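Local structure of histone-lysine N-methyltransferase family member SUVH9 (Arabidopsis thaliana, 4NJ5) at residues M164-M168 against I199-W203; I255-E260 against L277-A283. The protein takes part in RNA-directed DNA methylation and gene silencing, lacks methyltransferase activity, and may bind methylated DNA and recruit RNA polymerase V to chromatin. All coordinates share one frame; numbering follows the deposited sequence.

Interaction 1: residues M164-M168 against I199-W203; sequences MERSM and IVDSW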
ATOM      1  N   MET A 164      24.793   1.259  20.933  1.00 20.41           N
ATOM      2  CA  MET A 164      25.221   2.023  19.765  1.00 21.88           C
ATOM      3  C   MET A 164      26.743   2.080  19.723  1.00 24.95           C
ATOM      4  O   MET A 164      27.357   1.793  18.691  1.00 26.98           O
ATOM      5  CB  MET A 164      24.648   3.446  19.801  1.00 21.75           C
ATOM      6  CG  MET A 164      23.140   3.537  19.615  1.00 21.87           C
ATOM      7  SD  MET A 164      22.592   3.090  17.953  1.00 28.60           S
ATOM      8  CE  MET A 164      23.158   4.500  17.003  1.00 24.98           C
ATOM      9  N   GLU A 165      27.341   2.450  20.854  1.00 25.31           N
ATOM     10  CA  GLU A 165      28.796   2.499  20.989  1.00 28.20           C
ATOM     11  C   GLU A 165      29.448   1.182  20.575  1.00 29.03           C
ATOM     12  O   GLU A 165      30.404   1.152  19.798  1.00 25.05           O
ATOM     13  CB  GLU A 165      29.161   2.863  22.433  1.00 47.03           C
ATOM     14  CG  GLU A 165      30.467   2.268  22.937  1.00 52.48           C
ATOM     15  CD  GLU A 165      31.686   2.924  22.325  1.00 59.89           C
ATOM     16  OE1 GLU A 165      31.593   4.099  21.913  1.00 59.02           O
ATOM     17  OE2 GLU A 165      32.741   2.261  22.266  1.00 66.26           O
ATOM     18  N   ARG A 166      28.906   0.092  21.096  1.00 31.00           N
ATOM     19  CA  ARG A 166      29.428  -1.230  20.813  1.00 32.01           C
ATOM     20  C   ARG A 166      29.278  -1.593  19.337  1.00 33.40           C
ATOM     21  O   ARG A 166      30.166  -2.216  18.751  1.00 31.58           O
ATOM     22  CB  ARG A 166      28.729  -2.272  21.686  1.00 34.52           C
ATOM     23  CG  ARG A 166      29.617  -2.842  22.774  1.00 41.19           C
ATOM     24  CD  ARG A 166      30.241  -1.752  23.634  1.00 42.91           C
ATOM     25  NE  ARG A 166      31.499  -2.200  24.223  1.00 52.17           N
ATOM     26  CZ  ARG A 166      32.698  -1.919  23.723  1.00 58.43           C
ATOM     27  NH1 ARG A 166      32.805  -1.168  22.635  1.00 56.29           N
ATOM     28  NH2 ARG A 166      33.792  -2.377  24.318  1.00 62.94           N
ATOM     29  N   SER A 167      28.159  -1.203  18.737  1.00 26.82           N
ATOM     30  CA  SER A 167      27.950  -1.460  17.317  1.00 28.53           C
ATOM     31  C   SER A 167      28.944  -0.678  16.468  1.00 28.82           C
ATOM     32  O   SER A 167      29.386  -1.163  15.425  1.00 27.20           O
ATOM     33  CB  SER A 167      26.509  -1.158  16.902  1.00 34.51           C
ATOM     34  OG  SER A 167      25.659  -2.246  17.224  1.00 35.03           O
ATOM     35  N   MET A 168      29.300   0.526  16.915  1.00 28.99           N
ATOM     36  CA  MET A 168      30.378   1.258  16.257  1.00 31.85           C
ATOM     37  C   MET A 168      31.664   0.464  16.368  1.00 34.72           C
ATOM     38  O   MET A 168      32.382   0.278  15.386  1.00 35.62           O
ATOM     39  CB  MET A 168      30.604   2.633  16.885  1.00 32.98           C
ATOM     40  CG  MET A 168      31.848   3.325  16.332  1.00 30.48           C
ATOM     41  SD  MET A 168      32.228   4.909  17.101  1.00 38.77           S
ATOM     42  CE  MET A 168      32.604   4.384  18.773  1.00 49.15           C
ATOM     43  N   ILE A 199      27.907   2.775  12.143  1.00 33.29           N
ATOM     44  CA  ILE A 199      28.261   3.853  13.052  1.00 33.12           C
ATOM     45  C   ILE A 199      29.768   4.028  12.992  1.00 33.87           C
ATOM     46  O   ILE A 199      30.515   3.116  13.335  1.00 39.45           O
ATOM     47  CB  ILE A 199      27.831   3.541  14.498  1.00 31.80           C
ATOM     48  CG1 ILE A 199      26.383   3.042  14.529  1.00 30.74           C
ATOM     49  CG2 ILE A 199      27.992   4.769  15.378  1.00 31.80           C
ATOM     50  CD1 ILE A 199      25.967   2.464  15.862  1.00 20.91           C
ATOM     51  N   VAL A 200      30.220   5.191  12.538  1.00 27.47           N
ATOM     52  CA  VAL A 200      31.645   5.390  12.287  1.00 29.40           C
ATOM     53  C   VAL A 200      32.285   6.374  13.256  1.00 29.64           C
ATOM     54  O   VAL A 200      33.500   6.585  13.222  1.00 30.21           O
ATOM     55  CB  VAL A 200      31.899   5.878  10.853  1.00 45.75           C
ATOM     56  CG1 VAL A 200      31.278   4.915   9.854  1.00 49.02           C
ATOM     57  CG2 VAL A 200      31.339   7.281  10.670  1.00 46.69           C
ATOM     58  N   ASP A 201      31.465   6.978  14.109  1.00 30.86           N
ATOM     59  CA  ASP A 201      31.967   7.913  15.110  1.00 30.26           C
ATOM     60  C   ASP A 201      30.949   8.137  16.224  1.00 25.06           C
ATOM     61  O   ASP A 201      29.750   8.003  16.012  1.00 22.64           O
ATOM     62  CB  ASP A 201      32.354   9.245  14.463  1.00 31.32           C
ATOM     63  CG  ASP A 201      33.271  10.068  15.343  1.00 36.31           C
ATOM     64  OD1 ASP A 201      33.802   9.509  16.324  1.00 35.27           O
ATOM     65  OD2 ASP A 201      33.466  11.267  15.054  1.00 41.41           O
ATOM     66  N   SER A 202      31.439   8.465  17.415  1.00 28.20           N
ATOM     67  CA  SER A 202      30.568   8.744  18.552  1.00 30.81           C
ATOM     68  C   SER A 202      31.225   9.754  19.478  1.00 30.18           C
ATOM     69  O   SER A 202      32.452   9.804  19.577  1.00 35.00           O
ATOM     70  CB  SER A 202      30.275   7.467  19.334  1.00 35.74           C
ATOM     71  OG  SER A 202      31.397   7.094  20.115  1.00 42.04           O
ATOM     72  N   TRP A 203      30.415  10.551  20.165  1.00 27.00           N
ATOM     73  CA  TRP A 203      30.964  11.544  21.080  1.00 29.59           C
ATOM     74  C   TRP A 203      29.960  12.036  22.114  1.00 29.52           C
ATOM     75  O   TRP A 203      28.755  11.816  21.983  1.00 33.22           O
ATOM     76  CB  TRP A 203      31.548  12.728  20.301  1.00 22.69           C
ATOM     77  CG  TRP A 203      30.526  13.564  19.595  1.00 29.08           C
ATOM     78  CD1 TRP A 203      29.968  14.725  20.044  1.00 28.82           C
ATOM     79  CD2 TRP A 203      29.940  13.309  18.309  1.00 28.53           C
ATOM     80  NE1 TRP A 203      29.074  15.210  19.121  1.00 29.51           N
ATOM     81  CE2 TRP A 203      29.039  14.360  18.049  1.00 30.17           C
ATOM     82  CE3 TRP A 203      30.092  12.298  17.356  1.00 28.10           C
ATOM     83  CZ2 TRP A 203      28.291  14.427  16.873  1.00 31.21           C
ATOM     84  CZ3 TRP A 203      29.349  12.367  16.189  1.00 28.41           C
ATOM     85  CH2 TRP A 203      28.460  13.424  15.959  1.00 28.38           C
TER
HETATM   86  O   HOH W   1      28.300  -0.148  13.143  1.00 22.18           O
HETATM   87  O   HOH W   2      32.251   1.013  12.528  1.00 41.06           O
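I199 and M168 form the heart of this contact, where helix 159-169 of the SRA (YDG) domain packs against strand 190-206 of the domain's curved mixed sheet. The short segments approach to 7.8 Å between axes, at 123° between their chain directions, so helix and strand run more against each other than along. I199 aims its side chain at the helix and splits its branches between two turns. I199 CG2 lies 3.7 Å from M168 CB, while the longer arm reaches back along the helix until CD1 sits beside the carbonyl oxygen of M164 and 3.7 Å from M164 CE. The side chains of M164 and I199 cross there at about a right angle, and S167 CB borders the same methyl. M164 also touches A118 and V121 of strand 117-124 and Y216 of strand 212-220, so the same side chain meets several strands of the sheet.

With M168 CG anti to the backbone N (chi1 172°) and the next torsion extended too, this chain runs out along the strand: CG passes the I199 carbonyl oxygen, M168 SD lies 3.6 Å from D201 C, and the bend at the last torsion turns CE to S202. Two waters join the backbones at the I199 end, one bridging S167 O to I199 N and the other M168 O to I199 O. At the far end S202 OG stands 3.5 Å from E165 OE1, a long, weak and unsettled bond because the hydroxyl proton has another acceptor within reach, and 3.3 Å from M168 CE.

Interaction 2: residues I255-E260 against L277-A283; sequences ISNGKE and LYYEYLA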
ATOM      1  N   ILE A 255      -3.770  14.036 -18.973  1.00 32.83           N
ATOM      2  CA  ILE A 255      -4.271  13.429 -20.207  1.00 31.29           C
ATOM      3  C   ILE A 255      -5.728  13.076 -20.013  1.00 33.38           C
ATOM      4  O   ILE A 255      -6.488  12.975 -20.971  1.00 39.94           O
ATOM      5  CB  ILE A 255      -3.494  12.161 -20.589  1.00 28.77           C
ATOM      6  CG1 ILE A 255      -3.675  11.086 -19.517  1.00 30.50           C
ATOM      7  CG2 ILE A 255      -2.041  12.479 -20.804  1.00 31.24           C
ATOM      8  CD1 ILE A 255      -3.143   9.726 -19.937  1.00 36.35           C
ATOM      9  N   SER A 256      -6.116  12.890 -18.756  1.00 26.48           N
ATOM     10  CA  SER A 256      -7.527  12.804 -18.409  1.00 30.10           C
ATOM     11  C   SER A 256      -8.192  14.042 -18.918  1.00 37.85           C
ATOM     12  O   SER A 256      -9.353  14.059 -19.269  1.00 37.23           O
ATOM     13  CB  SER A 256      -7.698  12.693 -16.908  1.00 34.02           C
ATOM     14  OG  SER A 256      -8.375  13.821 -16.417  1.00 32.58           O
ATOM     15  N   ASN A 257      -7.427  15.113 -18.904  1.00 60.44           N
ATOM     16  CA  ASN A 257      -7.849  16.354 -19.542  1.00 61.98           C
ATOM     17  C   ASN A 257      -9.102  16.864 -18.851  1.00 62.56           C
ATOM     18  O   ASN A 257     -10.128  17.178 -19.482  1.00 65.11           O
ATOM     19  CB  ASN A 257      -8.064  16.150 -21.065  1.00 76.34           C
ATOM     20  CG  ASN A 257      -7.556  17.291 -21.886  1.00 79.18           C
ATOM     21  OD1 ASN A 257      -6.479  17.211 -22.490  1.00 79.48           O
ATOM     22  ND2 ASN A 257      -8.307  18.387 -21.892  1.00 81.88           N
ATOM     23  N   GLY A 258      -8.986  16.939 -17.524  1.00 39.19           N
ATOM     24  CA  GLY A 258     -10.055  17.407 -16.646  1.00 31.91           C
ATOM     25  C   GLY A 258     -11.262  16.474 -16.552  1.00 27.16           C
ATOM     26  O   GLY A 258     -12.268  16.797 -15.886  1.00 24.82           O
ATOM     27  N   LYS A 259     -11.180  15.306 -17.196  1.00 29.96           N
ATOM     28  CA  LYS A 259     -12.296  14.351 -17.077  1.00 27.93           C
ATOM     29  C   LYS A 259     -12.263  13.510 -15.804  1.00 27.24           C
ATOM     30  O   LYS A 259     -13.249  12.839 -15.467  1.00 26.88           O
ATOM     31  CB  LYS A 259     -12.444  13.435 -18.296  1.00 23.56           C
ATOM     32  CG  LYS A 259     -12.920  14.126 -19.561  1.00 24.81           C
ATOM     33  CD  LYS A 259     -12.639  13.270 -20.784  1.00 27.20           C
ATOM     34  CE  LYS A 259     -13.190  13.927 -22.036  1.00 34.23           C
ATOM     35  NZ  LYS A 259     -12.691  13.258 -23.273  1.00 37.17           N
ATOM     36  N   GLU A 260     -11.119  13.543 -15.128  1.00 22.42           N
ATOM     37  CA  GLU A 260     -10.972  12.974 -13.806  1.00 24.99           C
ATOM     38  C   GLU A 260     -10.958  14.135 -12.821  1.00 29.26           C
ATOM     39  O   GLU A 260     -10.739  15.285 -13.205  1.00 30.26           O
ATOM     40  CB  GLU A 260      -9.662  12.190 -13.702  1.00 18.50           C
ATOM     41  CG  GLU A 260      -9.529  10.979 -14.632  1.00 17.68           C
ATOM     42  CD  GLU A 260     -10.346   9.775 -14.198  1.00 22.11           C
ATOM     43  OE1 GLU A 260     -11.220   9.916 -13.316  1.00 21.34           O
ATOM     44  OE2 GLU A 260     -10.112   8.678 -14.750  1.00 23.19           O
ATOM     45  N   LEU A 277      -1.644  10.566 -25.644  1.00 36.07           N
ATOM     46  CA  LEU A 277      -2.373  11.781 -26.005  1.00 37.58           C
ATOM     47  C   LEU A 277      -3.408  11.521 -27.100  1.00 36.75           C
ATOM     48  O   LEU A 277      -4.481  12.118 -27.116  1.00 41.17           O
ATOM     49  CB  LEU A 277      -1.387  12.852 -26.475  1.00 36.62           C
ATOM     50  CG  LEU A 277      -1.121  14.064 -25.579  1.00 35.08           C
ATOM     51  CD1 LEU A 277      -1.276  13.719 -24.112  1.00 31.44           C
ATOM     52  CD2 LEU A 277       0.268  14.624 -25.843  1.00 35.69           C
ATOM     53  N   TYR A 278      -3.088  10.601 -27.998  1.00 28.17           N
ATOM     54  CA  TYR A 278      -3.900  10.341 -29.180  1.00 34.33           C
ATOM     55  C   TYR A 278      -5.152   9.481 -28.956  1.00 32.79           C
ATOM     56  O   TYR A 278      -5.961   9.320 -29.861  1.00 33.88           O
ATOM     57  CB  TYR A 278      -3.002   9.753 -30.264  1.00 47.64           C
ATOM     58  CG  TYR A 278      -1.833  10.646 -30.594  1.00 55.40           C
ATOM     59  CD1 TYR A 278      -2.019  12.000 -30.819  1.00 57.72           C
ATOM     60  CD2 TYR A 278      -0.541  10.141 -30.654  1.00 59.04           C
ATOM     61  CE1 TYR A 278      -0.956  12.824 -31.116  1.00 61.43           C
ATOM     62  CE2 TYR A 278       0.530  10.961 -30.951  1.00 62.03           C
ATOM     63  CZ  TYR A 278       0.310  12.300 -31.180  1.00 64.30           C
ATOM     64  OH  TYR A 278       1.359  13.131 -31.473  1.00 68.18           O
ATOM     65  N   TYR A 279      -5.309   8.925 -27.760  1.00 32.52           N
ATOM     66  CA  TYR A 279      -6.572   8.282 -27.413  1.00 33.95           C
ATOM     67  C   TYR A 279      -7.526   9.360 -26.926  1.00 32.20           C
ATOM     68  O   TYR A 279      -7.093  10.426 -26.481  1.00 35.06           O
ATOM     69  CB  TYR A 279      -6.395   7.239 -26.305  1.00 41.22           C
ATOM     70  CG  TYR A 279      -5.483   6.090 -26.661  1.00 44.86           C
ATOM     71  CD1 TYR A 279      -5.971   4.964 -27.313  1.00 45.82           C
ATOM     72  CD2 TYR A 279      -4.137   6.122 -26.326  1.00 46.26           C
ATOM     73  CE1 TYR A 279      -5.134   3.908 -27.632  1.00 48.20           C
ATOM     74  CE2 TYR A 279      -3.298   5.074 -26.640  1.00 48.58           C
ATOM     75  CZ  TYR A 279      -3.800   3.970 -27.293  1.00 50.57           C
ATOM     76  OH  TYR A 279      -2.959   2.926 -27.607  1.00 52.44           O
ATOM     77  N   GLU A 280      -8.822   9.090 -27.004  1.00 28.23           N
ATOM     78  CA  GLU A 280      -9.790   9.944 -26.340  1.00 32.47           C
ATOM     79  C   GLU A 280      -9.953   9.408 -24.930  1.00 32.69           C
ATOM     80  O   GLU A 280     -10.317   8.246 -24.741  1.00 30.92           O
ATOM     81  CB  GLU A 280     -11.130   9.933 -27.071  1.00 47.14           C
ATOM     82  CG  GLU A 280     -12.246  10.615 -26.302  1.00 52.20           C
ATOM     83  CD  GLU A 280     -13.569  10.579 -27.034  1.00 60.25           C
ATOM     84  OE1 GLU A 280     -13.567  10.626 -28.283  1.00 63.02           O
ATOM     85  OE2 GLU A 280     -14.612  10.498 -26.354  1.00 63.74           O
ATOM     86  N   TYR A 281      -9.666  10.245 -23.940  1.00 35.96           N
ATOM     87  CA  TYR A 281      -9.750   9.811 -22.554  1.00 31.71           C
ATOM     88  C   TYR A 281     -11.195   9.543 -22.151  1.00 32.27           C
ATOM     89  O   TYR A 281     -12.091  10.331 -22.451  1.00 32.51           O
ATOM     90  CB  TYR A 281      -9.115  10.832 -21.608  1.00 22.92           C
ATOM     91  CG  TYR A 281      -8.836  10.251 -20.243  1.00 21.61           C
ATOM     92  CD1 TYR A 281      -7.589   9.726 -19.935  1.00 18.50           C
ATOM     93  CD2 TYR A 281      -9.828  10.200 -19.271  1.00 19.45           C
ATOM     94  CE1 TYR A 281      -7.334   9.183 -18.692  1.00 19.82           C
ATOM     95  CE2 TYR A 281      -9.584   9.658 -18.030  1.00 17.88           C
ATOM     96  CZ  TYR A 281      -8.335   9.150 -17.744  1.00 20.92           C
ATOM     97  OH  TYR A 281      -8.089   8.606 -16.504  1.00 20.08           O
ATOM     98  N   LEU A 282     -11.406   8.423 -21.469  1.00 26.06           N
ATOM     99  CA  LEU A 282     -12.735   8.020 -21.034  1.00 24.86           C
ATOM    100  C   LEU A 282     -12.666   7.518 -19.596  1.00 26.22           C
ATOM    101  O   LEU A 282     -12.097   6.460 -19.329  1.00 29.12           O
ATOM    102  CB  LEU A 282     -13.278   6.931 -21.956  1.00 20.73           C
ATOM    103  CG  LEU A 282     -14.660   6.379 -21.607  1.00 21.12           C
ATOM    104  CD1 LEU A 282     -15.715   7.482 -21.643  1.00 20.64           C
ATOM    105  CD2 LEU A 282     -15.033   5.234 -22.536  1.00 23.25           C
ATOM    106  N   ALA A 283     -13.249   8.278 -18.674  1.00 28.94           N
ATOM    107  CA  ALA A 283     -13.053   8.035 -17.247  1.00 28.10           C
ATOM    108  C   ALA A 283     -13.845   6.842 -16.721  1.00 26.10           C
ATOM    109  O   ALA A 283     -13.455   6.216 -15.737  1.00 28.50           O
ATOM    110  CB  ALA A 283     -13.376   9.288 -16.444  1.00 18.67           C
TER
HETATM  111  O   HOH W   3     -14.554  13.526 -25.333  1.00 40.26           O
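Y281 lays its ring on the backbone of S256, and this is the tightly packed half of the contact. S256 CA stands 3.3 Å from the ring centroid, only 10° off the normal, a CH-pi contact over the middle of one face. S256 CB adds to it near CZ. The ring gets there because Y281 CG is anti to the backbone N (chi1 -164°), which carries the aromatic group across the loop to E260. There Y281 OH donates to E260 OE2 at 2.7 Å. The carboxylate oxygen lies in the ring plane, at its edge, and accepts through its anti lone pair, with carboxylate and ring planes 76° apart. The hydroxyl is held a second time by the backbone N of V457, so its rotation is well fixed. A283 CB borders this end, 3.7 Å from both K259 O and E260 OE2. At the other end I255 sends CG2 to L277 CD1, 3.6 Å away, and both side chains also rest on L266 of strand 264-267.

The outer side is looser and wetter. K259 stretches its extended chain past the strand so that NZ donates to Y281 O at 3.1 Å, in the carbonyl plane and on a lone pair. E280 OE2 is 4.6 Å from K259 NZ, beyond a salt bridge; a water accepts from NZ and gives a weak bond to the carboxylate.

Within the loop, S256 to K259 form a type I' turn, with K259 N bonded to S256 O. S256 OG, bonded to D254, also accepts from E260 N at 3.0 Å. It is a turn set within the longer loop that connects antiparallel strands 250-252 and 264-267, with the Y281 ring of the pre-SET region packed on the backbone at S256.

Overall arrangement
Interactions 1 and 2 belong to different modules of one chain and lie on opposite sides of its centre. Their centres are 55 Å apart and their nearest atoms about 45 Å, so neither touches the other. Interaction 1 joins helix and sheet within the SRA domain, the module that in this family recognises methylated DNA; interaction 2 joins a turn to a short strand in the pre-SET range, where strand 280-281 pairs in parallel with 454-455 of the SET range. Along the chain the first contact closes before the second opens. Both lie away from the triangular three-zinc cluster held by cysteines from C302 to C350, and neither supplies it with a ligand.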